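Long-range contacts in ATP-dependent Clp protease proteolytic subunit (Listeria monocytogenes, PDB 4JCQ), which probably cleaves peptide bonds in misfolded and other proteins as an S14-family serine peptidase, in a process that requires ATP hydrolysis: residues 112-117 / 162-168; 149-153 / 175-179. All coordinates share one frame; numbering follows the deposited sequence.

Interaction 1: residues 112-117 / 162-168; sequences RYMIHQ and TDRNFWL
Tyr113 and Leu168 form a single antiparallel bridge at the edge of the ClpP active site, where His116, the predicted catalytic histidine, meets Asn165. The bridge is a hydrogen-bonded pair. Tyr113 N donates to Leu168 O at 2.9 Å, and Leu168 N returns a nearly straight bond to Tyr113 O at 2.6 Å. Further on, the two chains part and a water joins Ile115 N to Phe166 O. A direct backbone bond returns at Gln117, whose N reaches a lone pair of Thr162 O at 2.9 Å.

Trp167 is sandwiched between side chains of 112-117. The Arg112 guanidinium lies over one face in a cation-pi contact, its CZ 4.3 Å from the six-membered ring centroid, with the planes 32° apart. Met114 covers the opposite face. Its CB sits over the six-membered ring, and its SD is 3.9 Å from the centroid of the five-membered ring, a Met-aromatic contact. Met114 CG is anti to the backbone N (chi1 -177°), and the chain runs on straight to the sulfur, which lies across the indole; the bend at chi3 brings CE close to Trp167 CZ2.

Asn165 probably occupies the position of the triad aspartate of active ClpP relatives. Its OD1 stands 3.1 Å above the His116 ring, over the centre. OD1 and ND1 of His116 are 3.2 Å apart, but the angle is poor for a hydrogen bond. This is consistent with the inactive catalytic triad of this structure.

Strand 111-114 pairs on its other side with strand 88-90, which leads to the predicted nucleophile Ser91. Ser91 OG is hydrogen-bonded to His116 O. The Thr162 side chain packs on helix 133-151, and Arg112 packs on Met139 of a neighbouring subunit.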
ATOM      1  N   ARG H 112     -25.017 -22.533   7.896  1.00 18.74           N
ATOM      2  CA  ARG H 112     -25.615 -23.439   6.918  1.00 19.28           C
ATOM      3  C   ARG H 112     -24.538 -24.094   6.052  1.00 18.68           C
ATOM      4  O   ARG H 112     -23.453 -23.534   5.864  1.00 18.70           O
ATOM      5  CB  ARG H 112     -26.680 -22.735   6.064  1.00 21.68           C
ATOM      6  CG  ARG H 112     -26.295 -21.361   5.540  1.00 24.61           C
ATOM      7  CD  ARG H 112     -27.374 -20.815   4.619  1.00 27.96           C
ATOM      8  NE  ARG H 112     -27.014 -19.516   4.056  1.00 31.23           N
ATOM      9  CZ  ARG H 112     -27.526 -19.011   2.936  1.00 33.59           C
ATOM     10  NH1 ARG H 112     -27.136 -17.819   2.504  1.00 34.00           N
ATOM     11  NH2 ARG H 112     -28.424 -19.698   2.242  1.00 35.85           N
ATOM     12  N   TYR H 113     -24.849 -25.284   5.545  1.00 18.03           N
ATOM     13  CA  TYR H 113     -23.890 -26.127   4.830  1.00 17.43           C
ATOM     14  C   TYR H 113     -24.440 -26.547   3.472  1.00 18.54           C
ATOM     15  O   TYR H 113     -25.629 -26.845   3.345  1.00 18.87           O
ATOM     16  CB  TYR H 113     -23.560 -27.375   5.662  1.00 16.89           C
ATOM     17  CG  TYR H 113     -22.796 -27.074   6.936  1.00 16.81           C
ATOM     18  CD1 TYR H 113     -21.418 -27.268   7.006  1.00 16.79           C
ATOM     19  CD2 TYR H 113     -23.449 -26.578   8.066  1.00 17.27           C
ATOM     20  CE1 TYR H 113     -20.712 -26.983   8.165  1.00 16.59           C
ATOM     21  CE2 TYR H 113     -22.752 -26.289   9.229  1.00 17.22           C
ATOM     22  CZ  TYR H 113     -21.384 -26.491   9.269  1.00 17.16           C
ATOM     23  OH  TYR H 113     -20.686 -26.201  10.416  1.00 18.05           O
ATOM     24  N   MET H 114     -23.574 -26.570   2.460  1.00 19.11           N
ATOM     25  CA  MET H 114     -23.955 -27.044   1.126  1.00 20.61           C
ATOM     26  C   MET H 114     -22.805 -27.802   0.475  1.00 20.37           C
ATOM     27  O   MET H 114     -21.716 -27.257   0.317  1.00 20.68           O
ATOM     28  CB  MET H 114     -24.401 -25.879   0.235  1.00 21.82           C
ATOM     29  CG  MET H 114     -24.878 -26.310  -1.148  1.00 25.04           C
ATOM     30  SD  MET H 114     -25.534 -24.961  -2.141  1.00 29.39           S
ATOM     31  CE  MET H 114     -24.048 -24.033  -2.519  1.00 25.54           C
ATOM     32  N   ILE H 115     -23.045 -29.054   0.092  1.00 21.05           N
ATOM     33  CA  ILE H 115     -21.972 -29.869  -0.486  1.00 21.70           C
ATOM     34  C   ILE H 115     -21.871 -29.785  -2.013  1.00 21.50           C
ATOM     35  O   ILE H 115     -20.992 -30.413  -2.605  1.00 23.26           O
ATOM     36  CB  ILE H 115     -22.007 -31.346  -0.018  1.00 22.52           C
ATOM     37  CG1 ILE H 115     -23.176 -32.111  -0.648  1.00 23.57           C
ATOM     38  CG2 ILE H 115     -22.011 -31.436   1.505  1.00 24.03           C
ATOM     39  CD1 ILE H 115     -22.975 -33.612  -0.639  1.00 25.81           C
ATOM     40  N   HIS H 116     -22.755 -29.005  -2.635  1.00 21.88           N
ATOM     41  CA  HIS H 116     -22.688 -28.746  -4.078  1.00 22.66           C
ATOM     42  C   HIS H 116     -21.289 -28.424  -4.508  1.00 22.21           C
ATOM     43  O   HIS H 116     -20.615 -27.610  -3.878  1.00 21.22           O
ATOM     44  CB  HIS H 116     -23.599 -27.587  -4.466  1.00 24.04           C
ATOM     45  CG  HIS H 116     -23.468 -27.171  -5.915  1.00 25.58           C
ATOM     46  ND1 HIS H 116     -22.743 -26.105  -6.301  1.00 26.87           N
ATOM     47  CD2 HIS H 116     -23.991 -27.733  -7.079  1.00 26.55           C
ATOM     48  CE1 HIS H 116     -22.803 -25.981  -7.641  1.00 27.51           C
ATOM     49  NE2 HIS H 116     -23.569 -26.978  -8.116  1.00 27.32           N
ATOM     50  N   GLN H 117     -20.840 -29.066  -5.582  1.00 22.13           N
ATOM     51  CA  GLN H 117     -19.527 -28.786  -6.145  1.00 23.27           C
ATOM     52  C   GLN H 117     -19.686 -28.275  -7.571  1.00 24.82           C
ATOM     53  O   GLN H 117     -20.433 -28.862  -8.355  1.00 27.05           O
ATOM     54  CB  GLN H 117     -18.632 -30.033  -6.114  1.00 23.15           C
ATOM     55  CG  GLN H 117     -18.456 -30.675  -4.739  1.00 23.16           C
ATOM     56  CD  GLN H 117     -17.734 -29.787  -3.732  1.00 22.79           C
ATOM     57  OE1 GLN H 117     -16.837 -29.025  -4.084  1.00 24.59           O
ATOM     58  NE2 GLN H 117     -18.120 -29.896  -2.465  1.00 21.26           N
ATOM     59  N   THR H 162     -23.920 -33.487  -4.572  1.00 25.58           N
ATOM     60  CA  THR H 162     -22.901 -32.562  -5.087  1.00 25.03           C
ATOM     61  C   THR H 162     -23.314 -31.939  -6.422  1.00 25.64           C
ATOM     62  O   THR H 162     -22.779 -30.898  -6.817  1.00 24.13           O
ATOM     63  CB  THR H 162     -21.512 -33.222  -5.243  1.00 24.36           C
ATOM     64  OG1 THR H 162     -21.613 -34.383  -6.077  1.00 23.63           O
ATOM     65  CG2 THR H 162     -20.932 -33.606  -3.885  1.00 23.91           C
ATOM     66  N   ASP H 163     -24.261 -32.579  -7.109  1.00 27.30           N
ATOM     67  CA  ASP H 163     -24.738 -32.102  -8.405  1.00 29.17           C
ATOM     68  C   ASP H 163     -26.071 -31.347  -8.320  1.00 30.82           C
ATOM     69  O   ASP H 163     -26.747 -31.152  -9.333  1.00 32.27           O
ATOM     70  CB  ASP H 163     -24.832 -33.256  -9.409  1.00 31.04           C
ATOM     71  CG  ASP H 163     -24.611 -32.801 -10.841  1.00 33.46           C
ATOM     72  OD1 ASP H 163     -25.324 -33.287 -11.740  1.00 35.52           O
ATOM     73  OD2 ASP H 163     -23.729 -31.947 -11.069  1.00 35.31           O
ATOM     74  N   ARG H 164     -26.442 -30.932  -7.113  1.00 30.20           N
ATOM     75  CA  ARG H 164     -27.583 -30.031  -6.927  1.00 33.37           C
ATOM     76  C   ARG H 164     -27.286 -28.969  -5.868  1.00 33.14           C
ATOM     77  O   ARG H 164     -26.289 -29.067  -5.154  1.00 31.87           O
ATOM     78  CB  ARG H 164     -28.877 -30.806  -6.631  1.00 37.26           C
ATOM     79  CG  ARG H 164     -28.886 -31.627  -5.353  1.00 40.91           C
ATOM     80  CD  ARG H 164     -30.092 -32.553  -5.334  1.00 47.98           C
ATOM     81  NE  ARG H 164     -30.431 -33.003  -3.985  1.00 55.18           N
ATOM     82  CZ  ARG H 164     -31.330 -32.418  -3.195  1.00 56.93           C
ATOM     83  NH1 ARG H 164     -31.995 -31.345  -3.605  1.00 57.35           N
ATOM     84  NH2 ARG H 164     -31.562 -32.907  -1.984  1.00 60.23           N
ATOM     85  N   ASN H 165     -28.142 -27.953  -5.786  1.00 35.37           N
ATOM     86  CA  ASN H 165     -27.917 -26.807  -4.908  1.00 36.08           C
ATOM     87  C   ASN H 165     -28.931 -26.729  -3.777  1.00 38.37           C
ATOM     88  O   ASN H 165     -29.967 -26.072  -3.905  1.00 44.68           O
ATOM     89  CB  ASN H 165     -27.939 -25.505  -5.715  1.00 38.01           C
ATOM     90  CG  ASN H 165     -26.744 -25.369  -6.630  1.00 39.22           C
ATOM     91  OD1 ASN H 165     -25.674 -24.928  -6.211  1.00 40.78           O
ATOM     92  ND2 ASN H 165     -26.921 -25.737  -7.891  1.00 44.16           N
ATOM     93  N   PHE H 166     -28.634 -27.402  -2.672  1.00 36.80           N
ATOM     94  CA  PHE H 166     -29.509 -27.348  -1.509  1.00 38.46           C
ATOM     95  C   PHE H 166     -28.738 -27.103  -0.216  1.00 34.72           C
ATOM     96  O   PHE H 166     -27.707 -27.730   0.050  1.00 33.26           O
ATOM     97  CB  PHE H 166     -30.398 -28.597  -1.418  1.00 41.05           C
ATOM     98  CG  PHE H 166     -29.683 -29.827  -0.950  1.00 43.23           C
ATOM     99  CD1 PHE H 166     -29.874 -30.306   0.341  1.00 44.52           C
ATOM    100  CD2 PHE H 166     -28.819 -30.511  -1.796  1.00 45.23           C
ATOM    101  CE1 PHE H 166     -29.216 -31.443   0.779  1.00 47.23           C
ATOM    102  CE2 PHE H 166     -28.156 -31.645  -1.362  1.00 45.97           C
ATOM    103  CZ  PHE H 166     -28.358 -32.114  -0.076  1.00 47.35           C
ATOM    104  N   TRP H 167     -29.255 -26.176   0.577  1.00 30.75           N
ATOM    105  CA  TRP H 167     -28.639 -25.804   1.834  1.00 28.37           C
ATOM    106  C   TRP H 167     -29.144 -26.645   2.965  1.00 28.70           C
ATOM    107  O   TRP H 167     -30.345 -26.881   3.098  1.00 29.91           O
ATOM    108  CB  TRP H 167     -28.879 -24.330   2.112  1.00 28.69           C
ATOM    109  CG  TRP H 167     -28.041 -23.430   1.239  1.00 27.05           C
ATOM    110  CD1 TRP H 167     -28.407 -22.823   0.039  1.00 28.01           C
ATOM    111  CD2 TRP H 167     -26.652 -23.015   1.469  1.00 26.05           C
ATOM    112  NE1 TRP H 167     -27.373 -22.078  -0.470  1.00 27.72           N
ATOM    113  CE2 TRP H 167     -26.290 -22.148   0.339  1.00 27.16           C
ATOM    114  CE3 TRP H 167     -25.708 -23.261   2.460  1.00 23.96           C
ATOM    115  CZ2 TRP H 167     -25.034 -21.569   0.231  1.00 25.61           C
ATOM    116  CZ3 TRP H 167     -24.445 -22.669   2.340  1.00 24.15           C
ATOM    117  CH2 TRP H 167     -24.120 -21.844   1.250  1.00 24.06           C
ATOM    118  N   LEU H 168     -28.210 -27.116   3.785  1.00 26.48           N
ATOM    119  CA  LEU H 168     -28.535 -27.850   4.993  1.00 26.80           C
ATOM    120  C   LEU H 168     -28.421 -26.925   6.194  1.00 25.96           C
ATOM    121  O   LEU H 168     -27.450 -26.173   6.319  1.00 24.02           O
ATOM    122  CB  LEU H 168     -27.586 -29.039   5.169  1.00 28.10           C
ATOM    123  CG  LEU H 168     -27.609 -30.152   4.118  1.00 30.48           C
ATOM    124  CD1 LEU H 168     -26.327 -30.966   4.192  1.00 30.08           C
ATOM    125  CD2 LEU H 168     -28.830 -31.046   4.283  1.00 32.44           C
TER
HETATM  126  O   HOH W   1     -25.816 -29.965   0.430  1.00 34.86           O
HETATM  127  O   HOH W   2     -22.199 -29.599 -10.501  1.00 38.75           O

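Interaction 2: residues 149-153 / 175-179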
ATOM      1  N   GLU H 149     -16.409 -40.731   2.170  1.00 31.35           N
ATOM      2  CA  GLU H 149     -15.563 -41.316   3.211  1.00 34.55           C
ATOM      3  C   GLU H 149     -15.605 -40.506   4.509  1.00 32.34           C
ATOM      4  O   GLU H 149     -15.638 -41.079   5.599  1.00 30.26           O
ATOM      5  CB  GLU H 149     -14.117 -41.459   2.723  1.00 40.50           C
ATOM      6  CG  GLU H 149     -13.241 -42.319   3.627  1.00 48.59           C
ATOM      7  CD  GLU H 149     -11.773 -42.300   3.237  1.00 58.28           C
ATOM      8  OE1 GLU H 149     -11.463 -42.500   2.043  1.00 62.18           O
ATOM      9  OE2 GLU H 149     -10.926 -42.098   4.133  1.00 64.51           O
ATOM     10  N   ALA H 150     -15.611 -39.180   4.383  1.00 30.04           N
ATOM     11  CA  ALA H 150     -15.607 -38.289   5.543  1.00 29.07           C
ATOM     12  C   ALA H 150     -16.941 -38.265   6.295  1.00 28.47           C
ATOM     13  O   ALA H 150     -16.958 -38.162   7.524  1.00 28.04           O
ATOM     14  CB  ALA H 150     -15.201 -36.879   5.130  1.00 27.14           C
ATOM     15  N   THR H 151     -18.046 -38.360   5.558  1.00 27.21           N
ATOM     16  CA  THR H 151     -19.387 -38.242   6.142  1.00 28.76           C
ATOM     17  C   THR H 151     -19.986 -39.584   6.561  1.00 30.86           C
ATOM     18  O   THR H 151     -20.807 -39.645   7.477  1.00 31.09           O
ATOM     19  CB  THR H 151     -20.381 -37.549   5.183  1.00 27.88           C
ATOM     20  OG1 THR H 151     -20.471 -38.290   3.957  1.00 27.77           O
ATOM     21  CG2 THR H 151     -19.949 -36.112   4.888  1.00 25.78           C
ATOM     22  N   GLY H 152     -19.580 -40.652   5.881  1.00 33.28           N
ATOM     23  CA  GLY H 152     -20.157 -41.975   6.106  1.00 35.10           C
ATOM     24  C   GLY H 152     -21.351 -42.248   5.208  1.00 36.36           C
ATOM     25  O   GLY H 152     -21.951 -43.321   5.273  1.00 36.47           O
ATOM     26  N   GLN H 153     -21.700 -41.267   4.375  1.00 35.44           N
ATOM     27  CA  GLN H 153     -22.764 -41.421   3.387  1.00 36.52           C
ATOM     28  C   GLN H 153     -22.276 -42.289   2.231  1.00 36.58           C
ATOM     29  O   GLN H 153     -21.073 -42.383   1.983  1.00 36.34           O
ATOM     30  CB  GLN H 153     -23.208 -40.057   2.849  1.00 35.34           C
ATOM     31  CG  GLN H 153     -23.838 -39.122   3.875  1.00 36.94           C
ATOM     32  CD  GLN H 153     -25.299 -39.433   4.162  1.00 39.17           C
ATOM     33  OE1 GLN H 153     -25.950 -40.179   3.429  1.00 39.12           O
ATOM     34  NE2 GLN H 153     -25.822 -38.852   5.234  1.00 36.41           N
ATOM     35  N   ASP H 175     -27.009 -34.456  11.037  1.00 30.71           N
ATOM     36  CA  ASP H 175     -27.647 -35.714  10.639  1.00 32.71           C
ATOM     37  C   ASP H 175     -27.002 -36.320   9.390  1.00 31.36           C
ATOM     38  O   ASP H 175     -26.967 -37.541   9.232  1.00 30.00           O
ATOM     39  CB  ASP H 175     -29.147 -35.506  10.400  1.00 36.62           C
ATOM     40  CG  ASP H 175     -29.897 -35.095  11.662  1.00 40.91           C
ATOM     41  OD1 ASP H 175     -30.992 -34.512  11.532  1.00 43.88           O
ATOM     42  OD2 ASP H 175     -29.400 -35.351  12.781  1.00 43.76           O
ATOM     43  N   TYR H 176     -26.493 -35.454   8.516  1.00 30.13           N
ATOM     44  CA  TYR H 176     -25.846 -35.863   7.270  1.00 28.82           C
ATOM     45  C   TYR H 176     -24.469 -36.488   7.508  1.00 28.15           C
ATOM     46  O   TYR H 176     -23.979 -37.253   6.677  1.00 28.54           O
ATOM     47  CB  TYR H 176     -25.714 -34.655   6.339  1.00 27.90           C
ATOM     48  CG  TYR H 176     -25.581 -34.992   4.872  1.00 27.84           C
ATOM     49  CD1 TYR H 176     -26.710 -35.186   4.076  1.00 28.44           C
ATOM     50  CD2 TYR H 176     -24.327 -35.097   4.274  1.00 27.53           C
ATOM     51  CE1 TYR H 176     -26.593 -35.488   2.727  1.00 28.85           C
ATOM     52  CE2 TYR H 176     -24.199 -35.394   2.927  1.00 27.97           C
ATOM     53  CZ  TYR H 176     -25.334 -35.589   2.159  1.00 28.89           C
ATOM     54  OH  TYR H 176     -25.209 -35.884   0.823  1.00 28.51           O
ATOM     55  N   GLY H 177     -23.853 -36.158   8.641  1.00 27.29           N
ATOM     56  CA  GLY H 177     -22.519 -36.656   8.977  1.00 26.64           C
ATOM     57  C   GLY H 177     -21.401 -35.664   8.699  1.00 25.33           C
ATOM     58  O   GLY H 177     -20.221 -36.015   8.778  1.00 25.72           O
ATOM     59  N   ILE H 178     -21.769 -34.427   8.371  1.00 23.37           N
ATOM     60  CA  ILE H 178     -20.794 -33.356   8.146  1.00 21.95           C
ATOM     61  C   ILE H 178     -20.330 -32.796   9.491  1.00 22.30           C
ATOM     62  O   ILE H 178     -19.134 -32.801   9.798  1.00 24.08           O
ATOM     63  CB  ILE H 178     -21.378 -32.222   7.268  1.00 20.43           C
ATOM     64  CG1 ILE H 178     -21.772 -32.759   5.887  1.00 20.01           C
ATOM     65  CG2 ILE H 178     -20.385 -31.073   7.127  1.00 20.55           C
ATOM     66  CD1 ILE H 178     -22.761 -31.877   5.146  1.00 20.91           C
ATOM     67  N   VAL H 179     -21.287 -32.328  10.287  1.00 22.29           N
ATOM     68  CA  VAL H 179     -21.018 -31.782  11.616  1.00 22.87           C
ATOM     69  C   VAL H 179     -21.180 -32.886  12.659  1.00 25.09           C
ATOM     70  O   VAL H 179     -22.147 -33.646  12.614  1.00 26.58           O
ATOM     71  CB  VAL H 179     -21.979 -30.616  11.942  1.00 21.77           C
ATOM     72  CG1 VAL H 179     -21.758 -30.098  13.359  1.00 22.25           C
ATOM     73  CG2 VAL H 179     -21.816 -29.489  10.931  1.00 20.25           C
TER
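Gln153 reaches from just beyond the end of helix 133-151 to Tyr176, of the 170-176 helix region. One hydrogen bond crosses the contact. Gln153 NE2 donates to Tyr176 O at 2.8 Å, and the bond is nearly straight. The oxygen lies in the plane of the glutamine amide, while the donor is tilted 29° from the carbonyl plane. A bend at chi2 (-80°) folds the chain so that the amide can reach this carbonyl.

The same fold lays the glutamine over the Tyr176 ring. CG of Gln153 makes a CH-pi contact 4.2 Å from the ring centroid, and NE2 sits 3.8 Å above the ring plane, toward the rim. Amide and ring are stacked, 27° apart. The phenol hydroxyl is hydrogen-bonded to Asp161.

Packing is small. Thr151 CG2 lies alongside Ile178 CG1 at 3.9 Å, pointing the same way. Thr151 CA also makes a CA-H...O contact of 3.6 Å with Gly177 O.

Each helix end has its own turn. Thr151 OG1 accepts from Gln153 N at 3.2 Å, an ST turn, and is also hydrogen-bonded to Ile147 O. Gly177 has positive phi and closes a Schellman motif.

Two helix C-termini therefore meet here, both offering carbonyl oxygens. The glutamine amide takes one of them. Arg105 bonds to Ala150 O and Gly177 O through NH2, and to Ile178 O through NE. Its positive charge probably offsets the partial negative charge of the two helix ends.

The centres of interactions 1 and 2 are about 13 Å apart, and their residues touch. Ile178 of interaction 2 packs on both segments of interaction 1: its CD1 is 3.7 Å from Ile115 CG2 and 3.8 Å from Leu168 CD1. Ile115 CD1 also meets Tyr176 OH at 3.5 Å, and Tyr113 CZ meets Val179 CG2 at 3.5 Å. Along the chain the four segments alternate. Interaction 1 holds the predicted catalytic histidine, and its Gln117 side chain is about 4 Å from that of Ser91. Interaction 2 is further from the active site, the Tyr176 side chain being about 10 Å from that of His116.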